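PDB 5E09: cellulase, which probably hydrolyses internal beta-1,4-glucosidic bonds of cellulose, using a family 5 glycoside hydrolase barrel followed by an X2 module and a family 46 carbohydrate-binding module. Local coordinates for residues 459-464 / 499-504. Residues are numbered along the deposited sequence; the frame is centred on the assembly and turned at random.
Sequences ATMEAV and DAFFNE
With CG trans to its backbone N (chi1 173°), Phe501 holds its ring out from the short helix 499-502 toward the strand 459-464, where Met461 and Ala463 meet it. Met461, a selenomethionine, leaves the strand in a similar way, its CG trans to N (chi1 178°), and runs extended as far as SE; there the bend at chi3 (78°) turns CE aside, and this methyl ends 4.2 Å from CE1 of Phe501. It comes in obliquely to the ring. Ala463, two residues along and on the same side of the strand, meets the ring differently: its CB lies at the ring edge, near the plane, 3.8 Å from CE1 and 3.9 Å from CZ of Phe501. CE1 is thus touched by both methyls, and the contact is wholly apolar, buried and small, some 94 Å² in all. The CA atoms of Ala463 and Phe501 stay 9.8 Å apart, and the Phe501 side chain reaches across about half of that gap. CD2 of Phe501, the ring carbon across from CE1, lies over one face of the Phe502 ring, offset toward the rim. Met461 also packs on Phe514 and Ile497, and Ala463 on Leu512, while Glu462 between them hydrogen-bonds Ser478 and His515. Near the start of the strand, a classic beta bulge sets Ala459 and Thr460 opposite His515. Strand 458-465 sits between strands 479-480 and 509-516, and the helix after strand 494-497 lends one aromatic side chain to a core otherwise built by strands, in the antiparallel beta fold of the C-terminal family 46 carbohydrate-binding module.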
ATOM      1  N   ALA A 459     -16.558  -8.033  -7.020  1.00 36.46           N
ATOM      2  CA  ALA A 459     -15.921  -7.851  -5.725  1.00 41.72           C
ATOM      3  C   ALA A 459     -15.004  -9.032  -5.442  1.00 43.67           C
ATOM      4  O   ALA A 459     -13.838  -8.853  -5.086  1.00 38.38           O
ATOM      5  CB  ALA A 459     -16.964  -7.708  -4.621  1.00 32.10           C
ATOM      6  N   THR A 460     -15.532 -10.242  -5.613  1.00 35.77           N
ATOM      7  CA  THR A 460     -14.731 -11.429  -5.332  1.00 39.41           C
ATOM      8  C   THR A 460     -15.322 -12.692  -5.955  1.00 35.82           C
ATOM      9  O   THR A 460     -16.319 -12.626  -6.660  1.00 37.71           O
ATOM     10  CB  THR A 460     -14.560 -11.641  -3.813  1.00 48.12           C
ATOM     11  OG1 THR A 460     -13.708 -12.769  -3.582  1.00 46.74           O
ATOM     12  CG2 THR A 460     -15.908 -11.863  -3.136  1.00 39.05           C
HETATM   13  N   MSE A 461     -14.685 -13.834  -5.707  1.00 40.17           N
HETATM   14  CA  MSE A 461     -15.077 -15.094  -6.345  1.00 38.52           C
HETATM   15  C   MSE A 461     -14.880 -16.280  -5.403  1.00 43.32           C
HETATM   16  O   MSE A 461     -13.803 -16.453  -4.827  1.00 44.05           O
HETATM   17  CB  MSE A 461     -14.275 -15.328  -7.639  1.00 35.43           C
HETATM   18  CG  MSE A 461     -14.599 -16.653  -8.334  1.00 39.45           C
HETATM   19 SE   MSE A 461     -13.386 -17.214  -9.777  0.55 33.30          SE
HETATM   20  CE  MSE A 461     -11.897 -17.888  -8.725  1.00 32.63           C
ATOM     21  N   GLU A 462     -15.922 -17.087  -5.243  1.00 35.03           N
ATOM     22  CA  GLU A 462     -15.809 -18.341  -4.512  1.00 41.10           C
ATOM     23  C   GLU A 462     -15.583 -19.504  -5.468  1.00 43.82           C
ATOM     24  O   GLU A 462     -16.077 -19.498  -6.592  1.00 38.33           O
ATOM     25  CB  GLU A 462     -17.052 -18.607  -3.670  1.00 37.00           C
ATOM     26  CG  GLU A 462     -17.167 -17.766  -2.421  1.00 43.07           C
ATOM     27  CD  GLU A 462     -18.386 -18.141  -1.593  1.00 64.99           C
ATOM     28  OE1 GLU A 462     -19.503 -17.691  -1.936  1.00 56.29           O
ATOM     29  OE2 GLU A 462     -18.227 -18.891  -0.604  1.00 60.10           O
ATOM     30  N   ALA A 463     -14.838 -20.501  -5.006  1.00 39.34           N
ATOM     31  CA  ALA A 463     -14.607 -21.712  -5.777  1.00 32.89           C
ATOM     32  C   ALA A 463     -14.727 -22.930  -4.876  1.00 42.18           C
ATOM     33  O   ALA A 463     -13.937 -23.094  -3.952  1.00 44.91           O
ATOM     34  CB  ALA A 463     -13.242 -21.672  -6.431  1.00 32.47           C
ATOM     35  N   VAL A 464     -15.721 -23.777  -5.126  1.00 44.49           N
ATOM     36  CA  VAL A 464     -15.843 -25.022  -4.364  1.00 41.64           C
ATOM     37  C   VAL A 464     -16.017 -26.189  -5.314  1.00 39.60           C
ATOM     38  O   VAL A 464     -16.531 -26.019  -6.404  1.00 48.36           O
ATOM     39  CB  VAL A 464     -17.027 -25.002  -3.379  1.00 38.55           C
ATOM     40  CG1 VAL A 464     -16.826 -23.935  -2.310  1.00 39.41           C
ATOM     41  CG2 VAL A 464     -18.336 -24.788  -4.121  1.00 43.25           C
ATOM     42  N   ASP A 499      -3.693 -19.493 -14.768  1.00 57.45           N
ATOM     43  CA  ASP A 499      -2.990 -20.772 -14.730  1.00 44.86           C
ATOM     44  C   ASP A 499      -2.697 -21.142 -13.279  1.00 41.59           C
ATOM     45  O   ASP A 499      -2.715 -22.314 -12.914  1.00 47.12           O
ATOM     46  CB  ASP A 499      -1.695 -20.702 -15.552  1.00 47.89           C
ATOM     47  CG  ASP A 499      -1.291 -22.050 -16.149  1.00 84.63           C
ATOM     48  OD1 ASP A 499      -2.172 -22.914 -16.363  1.00 80.39           O
ATOM     49  OD2 ASP A 499      -0.083 -22.244 -16.416  1.00 81.56           O
ATOM     50  N   ALA A 500      -2.450 -20.133 -12.448  1.00 47.66           N
ATOM     51  CA  ALA A 500      -2.188 -20.362 -11.029  1.00 37.29           C
ATOM     52  C   ALA A 500      -3.390 -20.997 -10.322  1.00 43.57           C
ATOM     53  O   ALA A 500      -3.223 -21.855  -9.455  1.00 49.68           O
ATOM     54  CB  ALA A 500      -1.794 -19.058 -10.345  1.00 33.54           C
ATOM     55  N   PHE A 501      -4.601 -20.589 -10.687  1.00 42.38           N
ATOM     56  CA  PHE A 501      -5.788 -21.210 -10.105  1.00 38.24           C
ATOM     57  C   PHE A 501      -5.892 -22.671 -10.532  1.00 41.80           C
ATOM     58  O   PHE A 501      -6.103 -23.556  -9.703  1.00 41.83           O
ATOM     59  CB  PHE A 501      -7.060 -20.462 -10.506  1.00 40.38           C
ATOM     60  CG  PHE A 501      -8.337 -21.149 -10.074  1.00 40.88           C
ATOM     61  CD1 PHE A 501      -8.829 -20.985  -8.787  1.00 34.35           C
ATOM     62  CD2 PHE A 501      -9.047 -21.946 -10.959  1.00 32.41           C
ATOM     63  CE1 PHE A 501      -9.999 -21.607  -8.388  1.00 35.74           C
ATOM     64  CE2 PHE A 501     -10.224 -22.571 -10.566  1.00 43.50           C
ATOM     65  CZ  PHE A 501     -10.698 -22.403  -9.276  1.00 30.95           C
ATOM     66  N   PHE A 502      -5.734 -22.923 -11.825  1.00 31.11           N
ATOM     67  CA  PHE A 502      -5.926 -24.273 -12.343  1.00 53.45           C
ATOM     68  C   PHE A 502      -4.831 -25.253 -11.912  1.00 46.65           C
ATOM     69  O   PHE A 502      -5.098 -26.444 -11.763  1.00 51.57           O
ATOM     70  CB  PHE A 502      -6.034 -24.247 -13.867  1.00 43.87           C
ATOM     71  CG  PHE A 502      -7.328 -23.682 -14.363  1.00 37.29           C
ATOM     72  CD1 PHE A 502      -8.532 -24.272 -14.016  1.00 40.84           C
ATOM     73  CD2 PHE A 502      -7.344 -22.565 -15.179  1.00 37.86           C
ATOM     74  CE1 PHE A 502      -9.731 -23.752 -14.472  1.00 38.61           C
ATOM     75  CE2 PHE A 502      -8.533 -22.048 -15.643  1.00 36.10           C
ATOM     76  CZ  PHE A 502      -9.729 -22.642 -15.290  1.00 36.12           C
ATOM     77  N   ASN A 503      -3.616 -24.755 -11.691  1.00 51.77           N
ATOM     78  CA  ASN A 503      -2.517 -25.603 -11.226  1.00 50.89           C
ATOM     79  C   ASN A 503      -2.788 -26.219  -9.855  1.00 52.05           C
ATOM     80  O   ASN A 503      -2.077 -27.127  -9.433  1.00 55.77           O
ATOM     81  CB  ASN A 503      -1.199 -24.818 -11.162  1.00 45.15           C
ATOM     82  CG  ASN A 503      -0.664 -24.445 -12.534  1.00 50.08           C
ATOM     83  OD1 ASN A 503      -1.007 -25.060 -13.546  1.00 51.89           O
ATOM     84  ND2 ASN A 503       0.183 -23.424 -12.573  1.00 49.71           N
ATOM     85  N   GLU A 504      -3.801 -25.722  -9.151  1.00 43.72           N
ATOM     86  CA  GLU A 504      -4.078 -26.222  -7.809  1.00 52.11           C
ATOM     87  C   GLU A 504      -5.514 -26.704  -7.649  1.00 39.95           C
ATOM     88  O   GLU A 504      -6.086 -26.630  -6.567  1.00 51.89           O
ATOM     89  CB  GLU A 504      -3.752 -25.147  -6.761  1.00 42.72           C
ATOM     90  CG  GLU A 504      -2.278 -24.740  -6.772  1.00 52.12           C
ATOM     91  CD  GLU A 504      -1.904 -23.760  -5.670  1.00 68.98           C
ATOM     92  OE1 GLU A 504      -2.316 -23.975  -4.508  1.00 56.75           O
ATOM     93  OE2 GLU A 504      -1.193 -22.774  -5.970  1.00 66.69           O
TER